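Local atomic coordinates of inorganic pyrophosphatase (Helicobacter pylori, PDB entry 2BQX), a protein that probably hydrolyses inorganic pyrophosphate to two phosphate ions with the help of magnesium, working as a homohexamer. Residues K28-K33 / M39-L44; Y54-N59 / G65-A70; G46-P51 / F137-D142; L73-F78 / P114-V119. All coordinates share one frame; numbering follows the deposited sequence.

Contact 1 of 4, residues K28-K33 / M39-L44; sequences KYELDK and MVDRVL
K28 lies alongside D41 across a beta hairpin, the antiparallel pair of strands 27-31 and 38-43, at a classic beta bulge. The lysine CB sits 3.7 Å from R42 O, the carbonyl that K28 N donates to. CG stands anti to the backbone N (chi1 175°), and the chain stays extended as far as CE. CD and CE both run past D41 OD1, and a bend at the last torsion turns NZ onto that same oxygen at 2.9 Å. The ammonium meets OD1 on its anti side and lies out of the carboxylate plane. Within its own strand NZ makes a longer salt bridge to E30, so one ammonium serves both carboxylates and probably offsets the repulsion between E30 OE1 and D41 OD1, 4.0 Å apart.

The bulge itself is the doubled residue opposite K28: D41 N, at 2.8 Å, and R42 N both donate to K28 O. Beyond it the pairing is regular, with E30 and M39 bonded in both directions. On the face of the sheet that carries Y29 and V40, the tyrosine ring packs beside the valine, and its OH bonds to Q79 N of the second subunit. K28 and R42 are both predicted substrate ligands, and the guanidinium of R42 leads away to K111 O of the second subunit and to E144. In the backbone, Y29 CA makes a CA-H...O contact of 3.1 Å with M39 O.

Contact 2 of 4, residues Y54-N59 / G65-A70; sequences YGFVPN and GDPVDA
Y54 and D69 are brought together by their first torsions: the tyrosine CG lies anti to its backbone N (chi1 -175°), while the aspartate CG lies beside its own N and anti to the carbonyl carbon (chi1 -63°). The ring therefore reaches across the antiparallel pairing of strands 53-56 and 69-72, part of the large mixed sheet of this pyrophosphatase, and ends beside the carboxylate. Ring and carboxylate planes are 43° apart, and Y54 OH stands 2.9 Å from D69 OD2. K103, from the neighbouring strand 99-108, serves both groups, hydrogen-bonding to Y54 OH and forming a salt bridge with D69 OD2. Its positive charge probably steadies this cluster of oxygens. Y54 is a predicted substrate ligand and D69 a predicted ligand of two magnesium ions, with D64 and D101 close by, so the pairing places a predicted substrate ligand next to a predicted metal ligand.

G55 and A70 exchange two backbone hydrogen bonds, each 2.9 Å long, and V57 N adds a third to V68 O. Between them F56 and D69 form a non-hydrogen-bonded pair, with F56 CA 3.3 Å from V68 O.

Apolar groups close the loop end. F56 and P67 lie side by side, the ring atom CD1 of F56 touching P67 CB at 3.6 Å. V57 and V68 are arranged in the same way, and there V68 CG1 rests against both CB and CG2 of V57, 3.7 Å from CB.

Contact 3 of 4, residues G46-P51 / F137-D142; sequences GAQNYP and FETYKD
Q48 stretches its side chain over the T139 to D142 turn, laying its amide against the backbone of T139 and Y140. The contact joins the loop between strands 38-43 and 53-56 to this type I beta turn, into which helix 127-139 runs. The glutamine CG stands beside its own N (chi1 -67°), and the chain runs on extended until the amide oxygen OE1 is 3.3 Å from Y140 CA. NE2 points to T139 OG1 at 2.9 Å, but the bond is weak, bent to 119° at the hydrogen. The threonine hydroxyl also bonds to H135 O, one turn back in the helix.

A water ties the other branch of the amide to both backbones. It accepts from G46 N at 2.9 Å and lies 2.6 Å from Q48 OE1 and 2.7 Å from Y140 O, so one molecule bridges all three.

Further along the loop, Y50 crosses Y140, a predicted substrate ligand. Both rings also meet F136, which belongs to the same helix, so the aromatic groups join the loop to the helix beside the predicted active site. The third subunit packs nearby, its H135 against Q48. The tyrosine pair itself touches through one hydroxyl: Y50 OH comes in at the edge of the Y140 ring, near its plane, 3.7 Å from CE2.

Contact 4 of 4, residues L73-F78 / P114-V119; sequences LSDVAF and PTHSYV
D75 reaches T115 and H116 where two surface loops meet, one following strand 69-72 and the other strand 99-108. The approach starts at L73, whose carbonyl is linked to H116 by a water: the water lies 3.4 Å from L73 O, a weak bond, and 2.9 Å from H116 ND1, in the plane of the imidazole.

S74 comes next and turns the chain. Its OG accepts from V76 N at 3.0 Å, an ST turn, which sets the loop around D75.

D75 then makes the direct contact. Its CG stands beside the backbone N and anti to the carbonyl carbon (chi1 -69°), and the carboxylate comes to the edge of the H116 ring, with the two planes 72° apart. D75 OD1 lies near the ring plane, 3.3 Å from H116 CE1. The other oxygen, D75 OD2, is 3.2 Å from the methyl T115 CG2. That methyl also sits over one face of the imidazole, so threonine and histidine offer the carboxylate a joint surface. The threonine OG1 is engaged by D113.

Past D75 the loop leaves this partner: V76 packs on I27 and F78 on V40, both of the fourth subunit. In segment 114-119, P114 to S117 and H116 to V119 form two overlapping type I beta turns, and the fifth subunit touches T115 through its H128.

The carboxylate therefore meets carbon atoms here, CE1 and CG2, and its attraction to the imidazole is probably electrostatic, stronger if the histidine is protonated.

In the fold
From the N terminus, contact 1 closes the short hairpin loop between strands 27-31 and 38-43. The chain enters 46-51, where contact 3 opens a long loop that closes only at 137-142, at the C-terminal part of helix 127-139. Contacts 2 and 4 nest inside that loop, in series: contact 2 joins neighbouring strands of the large sheet, and contact 4 begins just after it, tying two loops at the surface. None cross. Contacts 1, 2 and 3 touch one another: L31 packs on F56, K28 on Y50, and Y54 on F137, gathering hairpin, sheet and helix end around the predicted active site. Contact 4 touches none of them, though its nearest atoms come within about 5 Å of contact 3.

Contact 1 of 4, residues K28-K33 / M39-L44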
# COMPACT_ATOMS: atom_id res chain seq x y z
N LYS A 28 -15.06 8.76 2.09
CA LYS A 28 -16.38 8.43 1.56
C LYS A 28 -16.64 9.25 0.30
O LYS A 28 -16.58 10.48 0.34
CB LYS A 28 -17.46 8.75 2.60
CG LYS A 28 -18.89 8.55 2.10
CD LYS A 28 -19.89 8.96 3.17
CE LYS A 28 -21.33 8.70 2.73
NZ LYS A 28 -21.73 9.55 1.59
N TYR A 29 -16.91 8.57 -0.81
CA TYR A 29 -17.22 9.27 -2.06
C TYR A 29 -18.74 9.19 -2.22
O TYR A 29 -19.41 8.41 -1.53
CB TYR A 29 -16.56 8.58 -3.27
CG TYR A 29 -15.06 8.69 -3.29
CD1 TYR A 29 -14.43 9.81 -3.85
CD2 TYR A 29 -14.26 7.70 -2.72
CE1 TYR A 29 -13.04 9.93 -3.84
CE2 TYR A 29 -12.87 7.82 -2.70
CZ TYR A 29 -12.27 8.94 -3.26
OH TYR A 29 -10.90 9.08 -3.21
N GLU A 30 -19.27 9.99 -3.13
CA GLU A 30 -20.71 9.99 -3.39
C GLU A 30 -20.95 10.31 -4.86
O GLU A 30 -20.59 11.38 -5.33
CB GLU A 30 -21.42 11.00 -2.50
CG GLU A 30 -22.90 11.14 -2.78
CD GLU A 30 -23.63 11.94 -1.72
OE1 GLU A 30 -23.87 11.39 -0.62
OE2 GLU A 30 -23.93 13.12 -1.97
N LEU A 31 -21.56 9.37 -5.56
CA LEU A 31 -21.84 9.54 -6.98
C LEU A 31 -22.98 10.52 -7.22
O LEU A 31 -24.03 10.44 -6.59
CB LEU A 31 -22.19 8.19 -7.61
CG LEU A 31 -22.28 8.16 -9.14
CD1 LEU A 31 -20.88 8.34 -9.72
CD2 LEU A 31 -22.87 6.83 -9.60
N ASP A 32 -22.75 11.46 -8.13
CA ASP A 32 -23.74 12.47 -8.50
C ASP A 32 -24.61 11.87 -9.61
O ASP A 32 -24.10 11.49 -10.66
CB ASP A 32 -23.03 13.72 -9.01
CG ASP A 32 -23.99 14.85 -9.34
OD1 ASP A 32 -23.65 15.69 -10.19
OD2 ASP A 32 -25.08 14.90 -8.73
N LYS A 33 -25.92 11.80 -9.38
CA LYS A 33 -26.84 11.23 -10.37
C LYS A 33 -27.31 12.24 -11.41
O LYS A 33 -28.50 12.58 -11.48
CB LYS A 33 -28.06 10.62 -9.68
CG LYS A 33 -28.87 11.60 -8.82
CD LYS A 33 -30.22 11.02 -8.44
CE LYS A 33 -31.09 10.78 -9.68
NZ LYS A 33 -32.37 10.07 -9.36
N MET A 39 -18.03 12.32 -6.34
CA MET A 39 -17.69 13.42 -5.45
C MET A 39 -17.06 12.98 -4.14
O MET A 39 -17.47 11.98 -3.54
CB MET A 39 -18.95 14.23 -5.11
CG MET A 39 -19.83 14.59 -6.29
SD MET A 39 -19.08 15.77 -7.39
CE MET A 39 -18.94 17.18 -6.32
N VAL A 40 -16.05 13.72 -3.70
CA VAL A 40 -15.41 13.43 -2.43
C VAL A 40 -16.41 14.00 -1.44
O VAL A 40 -16.67 15.20 -1.44
CB VAL A 40 -14.08 14.18 -2.28
CG1 VAL A 40 -13.50 13.93 -0.89
CG2 VAL A 40 -13.09 13.72 -3.35
N ASP A 41 -16.97 13.14 -0.59
CA ASP A 41 -17.99 13.59 0.35
C ASP A 41 -17.49 13.81 1.77
O ASP A 41 -17.83 14.80 2.42
CB ASP A 41 -19.15 12.59 0.35
CG ASP A 41 -20.36 13.09 1.11
OD1 ASP A 41 -20.91 12.31 1.90
OD2 ASP A 41 -20.77 14.25 0.91
N ARG A 42 -16.67 12.89 2.27
CA ARG A 42 -16.19 13.03 3.63
C ARG A 42 -14.95 12.21 3.92
O ARG A 42 -14.77 11.13 3.36
CB ARG A 42 -17.31 12.61 4.59
CG ARG A 42 -16.92 12.55 6.06
CD ARG A 42 -16.71 13.94 6.63
NE ARG A 42 -17.76 14.85 6.20
CZ ARG A 42 -19.06 14.65 6.40
NH1 ARG A 42 -19.95 15.53 5.97
NH2 ARG A 42 -19.47 13.55 7.04
N VAL A 43 -14.10 12.74 4.78
CA VAL A 43 -12.91 12.03 5.22
C VAL A 43 -13.22 11.81 6.69
O VAL A 43 -13.46 12.76 7.43
CB VAL A 43 -11.62 12.86 5.08
CG1 VAL A 43 -10.44 12.05 5.60
CG2 VAL A 43 -11.38 13.23 3.62
N LEU A 44 -13.25 10.55 7.11
CA LEU A 44 -13.56 10.21 8.50
C LEU A 44 -12.78 11.07 9.48
O LEU A 44 -11.58 11.29 9.31
CB LEU A 44 -13.26 8.73 8.75
CG LEU A 44 -14.10 7.71 7.97
CD1 LEU A 44 -13.64 6.31 8.31
CD2 LEU A 44 -15.58 7.88 8.31

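Contact 2 of 4, residues Y54-N59 / G65-A70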
# COMPACT_ATOMS: atom_id res chain seq x y z
N TYR A 54 -18.75 -0.21 0.32
CA TYR A 54 -20.03 0.42 0.57
C TYR A 54 -20.60 1.10 -0.67
O TYR A 54 -19.86 1.76 -1.40
CB TYR A 54 -19.82 1.45 1.68
CG TYR A 54 -21.06 2.15 2.16
CD1 TYR A 54 -21.67 3.16 1.41
CD2 TYR A 54 -21.62 1.81 3.39
CE1 TYR A 54 -22.82 3.81 1.88
CE2 TYR A 54 -22.75 2.45 3.87
CZ TYR A 54 -23.35 3.45 3.11
OH TYR A 54 -24.47 4.06 3.61
N GLY A 55 -21.90 0.96 -0.90
CA GLY A 55 -22.50 1.59 -2.06
C GLY A 55 -24.01 1.67 -2.00
O GLY A 55 -24.60 1.61 -0.92
N PHE A 56 -24.64 1.81 -3.15
CA PHE A 56 -26.10 1.90 -3.20
C PHE A 56 -26.66 1.08 -4.35
O PHE A 56 -25.93 0.72 -5.28
CB PHE A 56 -26.54 3.36 -3.34
CG PHE A 56 -26.21 3.96 -4.68
CD1 PHE A 56 -27.07 3.77 -5.77
CD2 PHE A 56 -25.04 4.70 -4.87
CE1 PHE A 56 -26.76 4.29 -7.02
CE2 PHE A 56 -24.73 5.22 -6.11
CZ PHE A 56 -25.58 5.02 -7.20
N VAL A 57 -27.95 0.78 -4.28
CA VAL A 57 -28.61 0.02 -5.33
C VAL A 57 -29.37 1.00 -6.20
O VAL A 57 -30.28 1.68 -5.73
CB VAL A 57 -29.61 -1.00 -4.75
CG1 VAL A 57 -30.16 -1.86 -5.87
CG2 VAL A 57 -28.95 -1.85 -3.68
N PRO A 58 -29.01 1.10 -7.48
CA PRO A 58 -29.66 2.01 -8.43
C PRO A 58 -31.16 1.78 -8.56
O PRO A 58 -31.65 0.67 -8.35
CB PRO A 58 -28.94 1.72 -9.74
CG PRO A 58 -27.60 1.25 -9.31
CD PRO A 58 -27.92 0.35 -8.15
N ASN A 59 -31.87 2.84 -8.90
CA ASN A 59 -33.31 2.76 -9.11
C ASN A 59 -34.09 2.23 -7.92
O ASN A 59 -34.98 1.40 -8.06
CB ASN A 59 -33.60 1.90 -10.34
CG ASN A 59 -32.85 2.37 -11.55
OD1 ASN A 59 -32.91 3.54 -11.92
ND2 ASN A 59 -32.11 1.46 -12.19
N GLY A 65 -34.90 8.89 1.37
CA GLY A 65 -35.11 9.52 0.08
C GLY A 65 -34.00 9.28 -0.93
O GLY A 65 -34.09 9.73 -2.07
N ASP A 66 -32.95 8.59 -0.51
CA ASP A 66 -31.84 8.28 -1.41
C ASP A 66 -31.85 6.79 -1.69
O ASP A 66 -32.49 6.01 -0.97
CB ASP A 66 -30.51 8.70 -0.77
CG ASP A 66 -30.32 10.21 -0.73
OD1 ASP A 66 -29.39 10.67 -0.03
OD2 ASP A 66 -31.07 10.93 -1.41
N PRO A 67 -31.16 6.35 -2.75
CA PRO A 67 -31.13 4.92 -3.06
C PRO A 67 -30.75 4.13 -1.80
O PRO A 67 -30.01 4.63 -0.96
CB PRO A 67 -30.09 4.82 -4.17
CG PRO A 67 -30.27 6.14 -4.89
CD PRO A 67 -30.39 7.12 -3.75
N VAL A 68 -31.26 2.91 -1.67
CA VAL A 68 -30.96 2.08 -0.50
C VAL A 68 -29.47 1.73 -0.47
O VAL A 68 -28.88 1.40 -1.50
CB VAL A 68 -31.83 0.80 -0.50
CG1 VAL A 68 -31.54 -0.04 -1.74
CG2 VAL A 68 -31.57 -0.01 0.77
N ASP A 69 -28.86 1.81 0.71
CA ASP A 69 -27.43 1.52 0.87
C ASP A 69 -27.15 0.04 1.05
O ASP A 69 -27.98 -0.71 1.55
CB ASP A 69 -26.85 2.24 2.10
CG ASP A 69 -26.92 3.75 1.98
OD1 ASP A 69 -26.57 4.28 0.90
OD2 ASP A 69 -27.29 4.39 2.98
N ALA A 70 -25.95 -0.38 0.66
CA ALA A 70 -25.56 -1.77 0.80
C ALA A 70 -24.08 -1.88 1.12
O ALA A 70 -23.27 -1.13 0.59
CB ALA A 70 -25.86 -2.53 -0.48

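Contact 3 of 4, residues G46-P51 / F137-D142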
# COMPACT_ATOMS: atom_id res chain seq x y z
N GLY A 46 -12.32 10.32 12.64
CA GLY A 46 -11.57 9.46 13.52
C GLY A 46 -10.59 8.53 12.84
O GLY A 46 -10.55 8.44 11.61
N ALA A 47 -9.80 7.84 13.66
CA ALA A 47 -8.80 6.90 13.17
C ALA A 47 -9.53 5.59 12.88
O ALA A 47 -9.35 4.60 13.59
CB ALA A 47 -7.74 6.70 14.24
N GLN A 48 -10.34 5.61 11.83
CA GLN A 48 -11.12 4.44 11.45
C GLN A 48 -11.07 4.19 9.96
O GLN A 48 -10.52 4.98 9.20
CB GLN A 48 -12.58 4.65 11.88
CG GLN A 48 -12.78 4.68 13.39
CD GLN A 48 -14.16 5.19 13.78
OE1 GLN A 48 -14.42 6.40 13.77
NE2 GLN A 48 -15.05 4.27 14.12
N ASN A 49 -11.64 3.07 9.54
CA ASN A 49 -11.68 2.72 8.13
C ASN A 49 -12.90 1.86 7.88
O ASN A 49 -13.28 1.07 8.74
CB ASN A 49 -10.39 1.99 7.72
CG ASN A 49 -9.83 1.12 8.83
OD1 ASN A 49 -9.18 1.61 9.77
ND2 ASN A 49 -10.08 -0.17 8.73
N TYR A 50 -13.52 2.02 6.71
CA TYR A 50 -14.71 1.24 6.41
C TYR A 50 -14.44 -0.25 6.44
O TYR A 50 -13.54 -0.75 5.76
CB TYR A 50 -15.30 1.66 5.06
CG TYR A 50 -16.14 2.91 5.16
CD1 TYR A 50 -15.56 4.17 5.24
CD2 TYR A 50 -17.53 2.82 5.21
CE1 TYR A 50 -16.34 5.32 5.36
CE2 TYR A 50 -18.32 3.96 5.34
CZ TYR A 50 -17.72 5.20 5.41
OH TYR A 50 -18.51 6.32 5.53
N PRO A 51 -15.23 -0.99 7.23
CA PRO A 51 -15.08 -2.44 7.38
C PRO A 51 -15.53 -3.28 6.18
O PRO A 51 -15.42 -4.50 6.19
CB PRO A 51 -15.88 -2.74 8.64
CG PRO A 51 -17.01 -1.77 8.53
CD PRO A 51 -16.32 -0.49 8.09
N PHE A 137 -20.26 1.70 12.75
CA PHE A 137 -21.36 2.64 12.56
C PHE A 137 -21.73 3.32 13.87
O PHE A 137 -22.14 4.48 13.89
CB PHE A 137 -22.56 1.91 11.95
CG PHE A 137 -22.38 1.61 10.49
CD1 PHE A 137 -22.45 2.63 9.54
CD2 PHE A 137 -22.10 0.31 10.06
CE1 PHE A 137 -22.23 2.37 8.19
CE2 PHE A 137 -21.88 0.04 8.71
CZ PHE A 137 -21.95 1.08 7.77
N GLU A 138 -21.55 2.60 14.96
CA GLU A 138 -21.86 3.14 16.27
C GLU A 138 -20.91 4.27 16.68
O GLU A 138 -21.28 5.13 17.48
CB GLU A 138 -21.81 2.03 17.32
CG GLU A 138 -22.62 2.31 18.56
CD GLU A 138 -23.82 1.38 18.67
OE1 GLU A 138 -23.61 0.17 18.94
OE2 GLU A 138 -24.96 1.85 18.47
N THR A 139 -19.70 4.29 16.12
CA THR A 139 -18.72 5.31 16.51
C THR A 139 -18.10 6.21 15.44
O THR A 139 -17.51 7.23 15.79
CB THR A 139 -17.53 4.65 17.23
OG1 THR A 139 -16.84 3.79 16.31
CG2 THR A 139 -18.00 3.83 18.42
N TYR A 140 -18.24 5.86 14.17
CA TYR A 140 -17.61 6.64 13.12
C TYR A 140 -18.07 8.09 12.97
O TYR A 140 -17.41 8.89 12.31
CB TYR A 140 -17.70 5.89 11.78
CG TYR A 140 -18.98 6.08 10.98
CD1 TYR A 140 -20.23 5.85 11.55
CD2 TYR A 140 -18.92 6.41 9.63
CE1 TYR A 140 -21.39 5.95 10.78
CE2 TYR A 140 -20.07 6.51 8.85
CZ TYR A 140 -21.30 6.28 9.44
OH TYR A 140 -22.44 6.36 8.67
N LYS A 141 -19.20 8.43 13.58
CA LYS A 141 -19.70 9.79 13.52
C LYS A 141 -19.63 10.46 14.88
O LYS A 141 -20.15 11.56 15.06
CB LYS A 141 -21.14 9.83 12.99
CG LYS A 141 -21.24 9.65 11.50
CD LYS A 141 -22.67 9.83 11.03
CE LYS A 141 -22.75 9.77 9.52
NZ LYS A 141 -24.15 10.01 9.05
N ASP A 142 -18.97 9.81 15.85
CA ASP A 142 -18.85 10.39 17.19
C ASP A 142 -18.30 11.81 17.14
O ASP A 142 -18.87 12.72 17.74
CB ASP A 142 -17.91 9.57 18.09
CG ASP A 142 -18.54 8.26 18.58
OD1 ASP A 142 -19.78 8.11 18.53
OD2 ASP A 142 -17.76 7.39 19.03
O HOH W 1 -14.70 8.65 12.40

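Contact 4 of 4, residues L73-F78 / P114-V119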
# COMPACT_ATOMS: atom_id res chain seq x y z
N LEU A 73 -19.53 -7.17 1.65
CA LEU A 73 -18.45 -7.80 2.39
C LEU A 73 -17.58 -8.63 1.45
O LEU A 73 -18.08 -9.37 0.61
CB LEU A 73 -19.01 -8.68 3.51
CG LEU A 73 -19.46 -7.92 4.77
CD1 LEU A 73 -20.52 -6.89 4.43
CD2 LEU A 73 -19.99 -8.92 5.79
N SER A 74 -16.27 -8.50 1.60
CA SER A 74 -15.34 -9.20 0.74
C SER A 74 -13.98 -9.12 1.37
O SER A 74 -13.75 -8.30 2.26
CB SER A 74 -15.30 -8.51 -0.64
OG SER A 74 -14.23 -9.01 -1.42
N ASP A 75 -13.06 -9.97 0.93
CA ASP A 75 -11.72 -9.90 1.47
C ASP A 75 -10.96 -8.83 0.71
O ASP A 75 -9.92 -8.35 1.18
CB ASP A 75 -10.99 -11.23 1.34
CG ASP A 75 -11.57 -12.30 2.24
OD1 ASP A 75 -12.09 -11.94 3.32
OD2 ASP A 75 -11.48 -13.48 1.88
N VAL A 76 -11.46 -8.45 -0.46
CA VAL A 76 -10.80 -7.42 -1.27
C VAL A 76 -11.57 -6.11 -1.33
O VAL A 76 -12.77 -6.07 -1.05
CB VAL A 76 -10.54 -7.90 -2.72
CG1 VAL A 76 -9.74 -9.19 -2.72
CG2 VAL A 76 -11.86 -8.07 -3.47
N ALA A 77 -10.86 -5.04 -1.67
CA ALA A 77 -11.45 -3.71 -1.78
C ALA A 77 -11.74 -3.37 -3.25
O ALA A 77 -10.84 -3.43 -4.09
CB ALA A 77 -10.47 -2.67 -1.20
N PHE A 78 -12.99 -3.03 -3.55
CA PHE A 78 -13.40 -2.68 -4.90
C PHE A 78 -13.25 -1.17 -5.08
O PHE A 78 -13.51 -0.39 -4.16
CB PHE A 78 -14.86 -3.08 -5.15
CG PHE A 78 -15.12 -4.56 -4.99
CD1 PHE A 78 -14.32 -5.49 -5.64
CD2 PHE A 78 -16.14 -5.01 -4.16
CE1 PHE A 78 -14.53 -6.86 -5.47
CE2 PHE A 78 -16.36 -6.38 -3.97
CZ PHE A 78 -15.55 -7.30 -4.63
N PRO A 114 -16.20 -16.53 -5.16
CA PRO A 114 -16.86 -17.53 -4.33
C PRO A 114 -16.26 -17.71 -2.94
O PRO A 114 -16.64 -18.62 -2.20
CB PRO A 114 -16.74 -18.80 -5.17
CG PRO A 114 -15.38 -18.64 -5.77
CD PRO A 114 -15.38 -17.18 -6.20
N THR A 115 -15.32 -16.84 -2.58
CA THR A 115 -14.65 -16.94 -1.28
C THR A 115 -15.61 -17.20 -0.12
O THR A 115 -15.36 -18.09 0.70
CB THR A 115 -13.84 -15.66 -0.97
OG1 THR A 115 -12.80 -15.50 -1.94
CG2 THR A 115 -13.21 -15.74 0.41
N HIS A 116 -16.70 -16.45 -0.05
CA HIS A 116 -17.66 -16.64 1.03
C HIS A 116 -18.98 -17.24 0.56
O HIS A 116 -20.05 -16.89 1.06
CB HIS A 116 -17.90 -15.32 1.76
CG HIS A 116 -16.69 -14.77 2.44
ND1 HIS A 116 -15.93 -13.75 1.91
CD2 HIS A 116 -16.07 -15.14 3.59
CE1 HIS A 116 -14.90 -13.51 2.70
NE2 HIS A 116 -14.96 -14.34 3.73
N SER A 117 -18.90 -18.15 -0.41
CA SER A 117 -20.10 -18.79 -0.94
C SER A 117 -20.85 -19.55 0.16
O SER A 117 -22.04 -19.81 0.02
CB SER A 117 -19.72 -19.75 -2.07
OG SER A 117 -18.86 -20.77 -1.59
N TYR A 118 -20.15 -19.89 1.24
CA TYR A 118 -20.76 -20.63 2.35
C TYR A 118 -21.71 -19.77 3.18
O TYR A 118 -22.51 -20.29 3.96
CB TYR A 118 -19.69 -21.22 3.27
CG TYR A 118 -18.82 -20.19 3.97
CD1 TYR A 118 -17.68 -19.68 3.36
CD2 TYR A 118 -19.16 -19.72 5.24
CE1 TYR A 118 -16.89 -18.72 3.99
CE2 TYR A 118 -18.38 -18.76 5.87
CZ TYR A 118 -17.25 -18.26 5.24
OH TYR A 118 -16.48 -17.31 5.87
N VAL A 119 -21.60 -18.46 3.03
CA VAL A 119 -22.46 -17.54 3.77
C VAL A 119 -23.80 -17.44 3.05
O VAL A 119 -23.89 -16.82 1.99
CB VAL A 119 -21.83 -16.14 3.88
CG1 VAL A 119 -22.76 -15.21 4.66
CG2 VAL A 119 -20.48 -16.24 4.59
O HOH W 2 -16.74 -12.29 -0.52